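Local coordinates for putative lipoprotein (Bacteroides fragilis, PDB 3QNK) that probably binds a nutrient, possibly a glycan, at the outer membrane, as the starch-binding relative SusD does, at residues Met254-Val259 / Arg269-Leu274; Thr260-Lys265 / Val339-Tyr344. One frame throughout, in Å; residues are numbered along the deposited sequence.

In the fold
Contacts 1 and 2 interleave along the chain: residues 254-265 run unbroken through the first half of both, then the chain turns back as 269-274 and much later returns as 339-344. Their centres lie about 13 Å apart, contact 1 about 17 Å and contact 2 about 27 Å from the centre of the chain. They meet at Thr-260, whose OG1 lies 3.2 Å from Gly-270 O in a weak hydrogen bond. Asn-360 forms a second bridge, giving ND2 to Gly-272 O and accepting from Arg-343 NH2 at OD1. Contact 1 also reaches the second subunit through Arg-269, whereas contact 2 stays within its own chain. Neither can yet be tied to a glycan-binding site.

Contact 1 (Met254-Val259 / Arg269-Leu274)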
loop_
_atom_site.group_PDB
_atom_site.type_symbol
_atom_site.label_atom_id
_atom_site.label_comp_id
_atom_site.label_asym_id
_atom_site.label_seq_id
_atom_site.Cartn_x
_atom_site.Cartn_y
_atom_site.Cartn_z
HETATM N N MSE B 254 -3.297 -10.791 -18.008
HETATM C CA MSE B 254 -3.505 -11.137 -19.413
HETATM C C MSE B 254 -3.474 -9.904 -20.316
HETATM O O MSE B 254 -2.745 -9.913 -21.304
HETATM C CB MSE B 254 -4.828 -11.879 -19.584
HETATM C CG MSE B 254 -5.010 -12.439 -20.982
HETATM SE SE MSE B 254 -6.855 -12.818 -21.424
HETATM C CE MSE B 254 -6.571 -13.486 -23.310
ATOM N N VAL B 255 -4.279 -8.859 -20.004
ATOM C CA VAL B 255 -4.379 -7.641 -20.813
ATOM C C VAL B 255 -3.021 -6.925 -20.832
ATOM O O VAL B 255 -2.579 -6.505 -21.896
ATOM C CB VAL B 255 -5.531 -6.738 -20.314
ATOM C CG1 VAL B 255 -5.576 -5.405 -21.057
ATOM C CG2 VAL B 255 -6.865 -7.456 -20.443
ATOM N N CYS B 256 -2.328 -6.877 -19.693
ATOM C CA CYS B 256 -1.024 -6.247 -19.561
ATOM C C CYS B 256 0.036 -6.884 -20.426
ATOM O O CYS B 256 0.986 -6.195 -20.766
ATOM C CB CYS B 256 -0.578 -6.261 -18.108
ATOM S SG CYS B 256 -1.404 -5.027 -17.084
ATOM N N ASN B 257 -0.063 -8.192 -20.722
ATOM C CA ASN B 257 0.976 -8.879 -21.473
ATOM C C ASN B 257 0.487 -9.377 -22.831
ATOM O O ASN B 257 1.232 -10.064 -23.549
ATOM C CB ASN B 257 1.557 -10.002 -20.628
ATOM C CG ASN B 257 2.248 -9.454 -19.392
ATOM O OD1 ASN B 257 3.340 -8.875 -19.447
ATOM N ND2 ASN B 257 1.580 -9.530 -18.263
HETATM N N MSE B 258 -0.718 -8.940 -23.224
HETATM C CA MSE B 258 -1.321 -9.290 -24.494
HETATM C C MSE B 258 -0.787 -8.392 -25.637
HETATM O O MSE B 258 -0.517 -7.206 -25.403
HETATM C CB MSE B 258 -2.833 -9.149 -24.365
HETATM C CG MSE B 258 -3.626 -9.802 -25.495
HETATM SE SE MSE B 258 -5.540 -9.427 -25.332
HETATM C CE MSE B 258 -5.722 -10.131 -23.567
ATOM N N VAL B 259 -0.699 -8.945 -26.885
ATOM C CA VAL B 259 -0.269 -8.187 -28.082
ATOM C C VAL B 259 -1.174 -6.968 -28.206
ATOM O O VAL B 259 -2.398 -7.101 -28.062
ATOM C CB VAL B 259 -0.260 -9.034 -29.380
ATOM C CG1 VAL B 259 0.387 -8.270 -30.531
ATOM C CG2 VAL B 259 0.451 -10.369 -29.170
ATOM N N ARG B 269 -6.670 -3.156 -26.824
ATOM C CA ARG B 269 -6.889 -3.233 -25.389
ATOM C C ARG B 269 -5.616 -3.660 -24.637
ATOM O O ARG B 269 -5.406 -3.190 -23.522
ATOM C CB ARG B 269 -8.052 -4.195 -25.075
ATOM C CG ARG B 269 -8.699 -3.964 -23.712
ATOM C CD ARG B 269 -10.150 -3.603 -23.848
ATOM N NE ARG B 269 -10.650 -2.992 -22.616
ATOM C CZ ARG B 269 -11.408 -3.608 -21.715
ATOM N NH1 ARG B 269 -11.778 -4.867 -21.895
ATOM N NH2 ARG B 269 -11.801 -2.967 -20.625
ATOM N N GLY B 270 -4.780 -4.505 -25.253
ATOM C CA GLY B 270 -3.520 -4.982 -24.667
ATOM C C GLY B 270 -2.470 -3.900 -24.427
ATOM O O GLY B 270 -2.561 -2.802 -24.999
ATOM N N TRP B 271 -1.479 -4.189 -23.548
ATOM C CA TRP B 271 -0.389 -3.272 -23.206
ATOM C C TRP B 271 0.986 -3.830 -23.609
ATOM O O TRP B 271 2.006 -3.198 -23.351
ATOM C CB TRP B 271 -0.387 -2.896 -21.700
ATOM C CG TRP B 271 -1.700 -2.407 -21.154
ATOM C CD1 TRP B 271 -2.521 -3.066 -20.285
ATOM C CD2 TRP B 271 -2.360 -1.178 -21.473
ATOM N NE1 TRP B 271 -3.663 -2.329 -20.051
ATOM C CE2 TRP B 271 -3.591 -1.163 -20.767
ATOM C CE3 TRP B 271 -2.050 -0.094 -22.317
ATOM C CZ2 TRP B 271 -4.500 -0.096 -20.860
ATOM C CZ3 TRP B 271 -2.947 0.967 -22.403
ATOM C CH2 TRP B 271 -4.149 0.967 -21.670
ATOM N N GLY B 272 1.021 -4.963 -24.278
ATOM C CA GLY B 272 2.273 -5.564 -24.743
ATOM C C GLY B 272 2.985 -6.344 -23.665
ATOM O O GLY B 272 3.208 -7.543 -23.819
ATOM N N GLY B 273 3.302 -5.658 -22.564
ATOM C CA GLY B 273 3.949 -6.213 -21.389
ATOM C C GLY B 273 5.290 -6.803 -21.689
ATOM O O GLY B 273 6.140 -6.124 -22.267
ATOM N N LEU B 274 5.472 -8.076 -21.333
ATOM C CA LEU B 274 6.731 -8.802 -21.525
ATOM C C LEU B 274 7.132 -8.824 -22.991
ATOM O O LEU B 274 6.284 -9.023 -23.861
ATOM C CB LEU B 274 6.601 -10.243 -20.997
ATOM C CG LEU B 274 6.368 -10.415 -19.506
ATOM C CD1 LEU B 274 5.638 -11.691 -19.229
ATOM C CD2 LEU B 274 7.639 -10.357 -18.753
#
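Trp-271 packs against Val-255 and Cys-256 beside the short, weakly bonded helix 253-257, where the chain folds back on it. From its backbone N, Trp-271 donates to Val-255 O (3.1 Å). Trp-271 CB lies beside Cys-256 O at 3.7 Å, and CG is anti to the carbonyl carbon (chi1 -51°), beside that donating N. Further out, Trp-271 CD1 brings the ring edge to Cys-256 CA (3.6 Å), with the Cys-256 sulfur oblique to the five-membered ring. Arg-269 O lies 3.9 Å above one face of the Trp-271 ring, offset toward the rim. NE1 runs beside Val-255 CG1 and gives a weak hydrogen bond to Val-249 O, and the indole also touches Asp-353.

Gly-272 N reaches Met-258 O at 2.9 Å; Gly-272 and Gly-273 both have positive phi, a backbone shape that favours glycine. Leu-274 N meets Asn-257 OD1 (3.0 Å) in the carboxamide plane, on a lone pair. The ND2 of that carboxamide is held by Met-253 O and Gly-35 O, which fixes its flip. Two main-chain carbonyls and one carboxamide oxygen thus accept from backbone N-H groups, so the join rests mainly on the backbone path, the Asn-257 side chain adding the third acceptor.

Contact 2 (Thr260-Lys265 / Val339-Tyr344); sequences TYINDK and VTVDRY
Ile-262 faces Val-341, and Lys-265 faces Val-339, across two backbones that run in opposite directions with CA atoms 6.8 Å and 6.5 Å apart in these pairs. The loop 260-265 lies against strand 339-340, which forms a two-stranded antiparallel sheet with 329-330. Side chains, not main-chain bonds, join the loop to it. The branch that does most of the touching is Ile-262 CD1. Ile-262 CD1 sits 3.8 Å from Val-339 CG1 and equally far from Val-341 CG2, and so spans Val-339 of the strand and Val-341 just after it, both of which also pack on Ile-330.

Val-339 is the most deeply engaged residue. Val-339 CG2, anti to the backbone N while CG1 sits at chi1 63°, is the methyl that the loop's more polar residues approach: Asp-264 OD1 comes to 3.5 Å and Lys-265 CB to 3.8 Å. The Lys-265 chain runs counter to the Val-339 side chain. It bends at chi3 (-101°), and NZ ends on Lys-336 O and Ala-338 O, so the aliphatic part of the lysine lies on the valine while the ammonium group is held by the main chain leading into the strand. Asp-264 is exposed and also touches Met-346, marking the solvent side of this apolar patch.

Beyond the strand, Asp-342 opens an Asx turn: Asp-342 OD1 accepts from Tyr-344 N at 2.8 Å and also from Leu-345 N. Val-341 divides its two methyls: CG2 goes to the isoleucine of the loop, and CG1 stands 3.6 Å above the Arg-343 guanidinium plane, over its centre.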
loop_
_atom_site.group_PDB
_atom_site.type_symbol
_atom_site.label_atom_id
_atom_site.label_comp_id
_atom_site.label_asym_id
_atom_site.label_seq_id
_atom_site.Cartn_x
_atom_site.Cartn_y
_atom_site.Cartn_z
ATOM N N THR B 260 -0.587 -5.775 -28.426
ATOM C CA THR B 260 -1.403 -4.562 -28.506
ATOM C C THR B 260 -2.118 -4.402 -29.851
ATOM O O THR B 260 -3.347 -4.336 -29.880
ATOM C CB THR B 260 -0.589 -3.332 -28.163
ATOM O OG1 THR B 260 -0.032 -3.553 -26.877
ATOM C CG2 THR B 260 -1.440 -2.076 -28.111
ATOM N N TYR B 261 -1.370 -4.381 -30.952
ATOM C CA TYR B 261 -1.935 -4.100 -32.272
ATOM C C TYR B 261 -2.310 -5.341 -33.034
ATOM O O TYR B 261 -1.609 -5.825 -33.923
ATOM C CB TYR B 261 -0.987 -3.189 -33.057
ATOM C CG TYR B 261 -0.751 -1.918 -32.281
ATOM C CD1 TYR B 261 -1.730 -0.928 -32.219
ATOM C CD2 TYR B 261 0.389 -1.760 -31.497
ATOM C CE1 TYR B 261 -1.543 0.225 -31.469
ATOM C CE2 TYR B 261 0.584 -0.613 -30.731
ATOM C CZ TYR B 261 -0.382 0.382 -30.724
ATOM O OH TYR B 261 -0.197 1.527 -29.989
ATOM N N ILE B 262 -3.505 -5.795 -32.688
ATOM C CA ILE B 262 -4.233 -6.972 -33.158
ATOM C C ILE B 262 -5.616 -6.405 -33.574
ATOM O O ILE B 262 -6.583 -7.137 -33.773
ATOM C CB ILE B 262 -4.149 -7.950 -31.911
ATOM C CG1 ILE B 262 -3.015 -8.956 -32.009
ATOM C CG2 ILE B 262 -5.398 -8.528 -31.273
ATOM C CD1 ILE B 262 -2.668 -9.527 -33.438
ATOM N N ASN B 263 -5.645 -5.060 -33.786
ATOM C CA ASN B 263 -6.802 -4.219 -34.087
ATOM C C ASN B 263 -7.221 -4.189 -35.573
ATOM O O ASN B 263 -7.996 -3.329 -35.968
ATOM C CB ASN B 263 -6.583 -2.786 -33.555
ATOM C CG ASN B 263 -5.349 -2.047 -34.016
ATOM O OD1 ASN B 263 -4.337 -2.621 -34.431
ATOM N ND2 ASN B 263 -5.390 -0.734 -33.894
ATOM N N ASP B 264 -6.755 -5.146 -36.375
ATOM C CA ASP B 264 -7.201 -5.362 -37.753
ATOM C C ASP B 264 -8.473 -6.245 -37.694
ATOM O O ASP B 264 -9.380 -6.078 -38.499
ATOM C CB ASP B 264 -6.085 -6.017 -38.607
ATOM C CG ASP B 264 -5.536 -7.343 -38.076
ATOM O OD1 ASP B 264 -5.164 -7.404 -36.865
ATOM O OD2 ASP B 264 -5.424 -8.307 -38.883
ATOM N N LYS B 265 -8.529 -7.160 -36.705
ATOM C CA LYS B 265 -9.612 -8.099 -36.416
ATOM C C LYS B 265 -10.213 -7.857 -35.004
ATOM O O LYS B 265 -11.429 -7.994 -34.820
ATOM C CB LYS B 265 -9.063 -9.538 -36.517
ATOM C CG LYS B 265 -10.123 -10.627 -36.462
ATOM C CD LYS B 265 -9.576 -11.981 -36.869
ATOM C CE LYS B 265 -9.931 -12.354 -38.283
ATOM N NZ LYS B 265 -9.836 -13.822 -38.503
ATOM N N VAL B 339 -6.203 -14.468 -35.483
ATOM C CA VAL B 339 -5.600 -13.243 -35.993
ATOM C C VAL B 339 -4.085 -13.539 -36.157
ATOM O O VAL B 339 -3.513 -14.291 -35.357
ATOM C CB VAL B 339 -5.924 -12.004 -35.083
ATOM C CG1 VAL B 339 -5.359 -12.141 -33.669
ATOM C CG2 VAL B 339 -5.488 -10.691 -35.723
ATOM N N THR B 340 -3.460 -13.009 -37.227
ATOM C CA THR B 340 -2.031 -13.218 -37.448
ATOM C C THR B 340 -1.299 -11.967 -36.999
ATOM O O THR B 340 -1.672 -10.849 -37.388
ATOM C CB THR B 340 -1.731 -13.609 -38.900
ATOM O OG1 THR B 340 -2.518 -14.754 -39.256
ATOM C CG2 THR B 340 -0.264 -13.933 -39.110
ATOM N N VAL B 341 -0.275 -12.158 -36.158
ATOM C CA VAL B 341 0.540 -11.081 -35.592
ATOM C C VAL B 341 1.483 -10.571 -36.665
ATOM O O VAL B 341 2.170 -11.373 -37.291
ATOM C CB VAL B 341 1.283 -11.546 -34.319
ATOM C CG1 VAL B 341 2.258 -10.484 -33.817
ATOM C CG2 VAL B 341 0.288 -11.944 -33.232
ATOM N N ASP B 342 1.475 -9.244 -36.897
ATOM C CA ASP B 342 2.278 -8.556 -37.909
ATOM C C ASP B 342 3.172 -7.517 -37.233
ATOM O O ASP B 342 2.686 -6.516 -36.690
ATOM C CB ASP B 342 1.354 -7.898 -38.967
ATOM C CG ASP B 342 2.003 -7.173 -40.142
ATOM O OD1 ASP B 342 3.230 -6.944 -40.098
ATOM O OD2 ASP B 342 1.267 -6.811 -41.103
ATOM N N ARG B 343 4.486 -7.753 -37.298
ATOM C CA ARG B 343 5.478 -6.859 -36.696
ATOM C C ARG B 343 5.941 -5.783 -37.662
ATOM O O ARG B 343 6.599 -4.831 -37.225
ATOM C CB ARG B 343 6.689 -7.644 -36.191
ATOM C CG ARG B 343 6.352 -8.695 -35.174
ATOM C CD ARG B 343 5.661 -8.176 -33.939
ATOM N NE ARG B 343 5.562 -9.259 -32.965
ATOM C CZ ARG B 343 5.006 -9.165 -31.770
ATOM N NH1 ARG B 343 4.488 -8.015 -31.361
ATOM N NH2 ARG B 343 4.981 -10.215 -30.964
ATOM N N TYR B 344 5.606 -5.939 -38.973
ATOM C CA TYR B 344 5.973 -4.985 -40.017
ATOM C C TYR B 344 4.997 -3.808 -40.034
ATOM O O TYR B 344 5.432 -2.666 -39.957
ATOM C CB TYR B 344 6.054 -5.657 -41.409
ATOM C CG TYR B 344 6.318 -4.670 -42.528
ATOM C CD1 TYR B 344 7.371 -3.764 -42.452
ATOM C CD2 TYR B 344 5.513 -4.638 -43.661
ATOM C CE1 TYR B 344 7.602 -2.835 -43.458
ATOM C CE2 TYR B 344 5.731 -3.706 -44.676
ATOM C CZ TYR B 344 6.783 -2.810 -44.574
ATOM O OH TYR B 344 7.058 -1.909 -45.578
#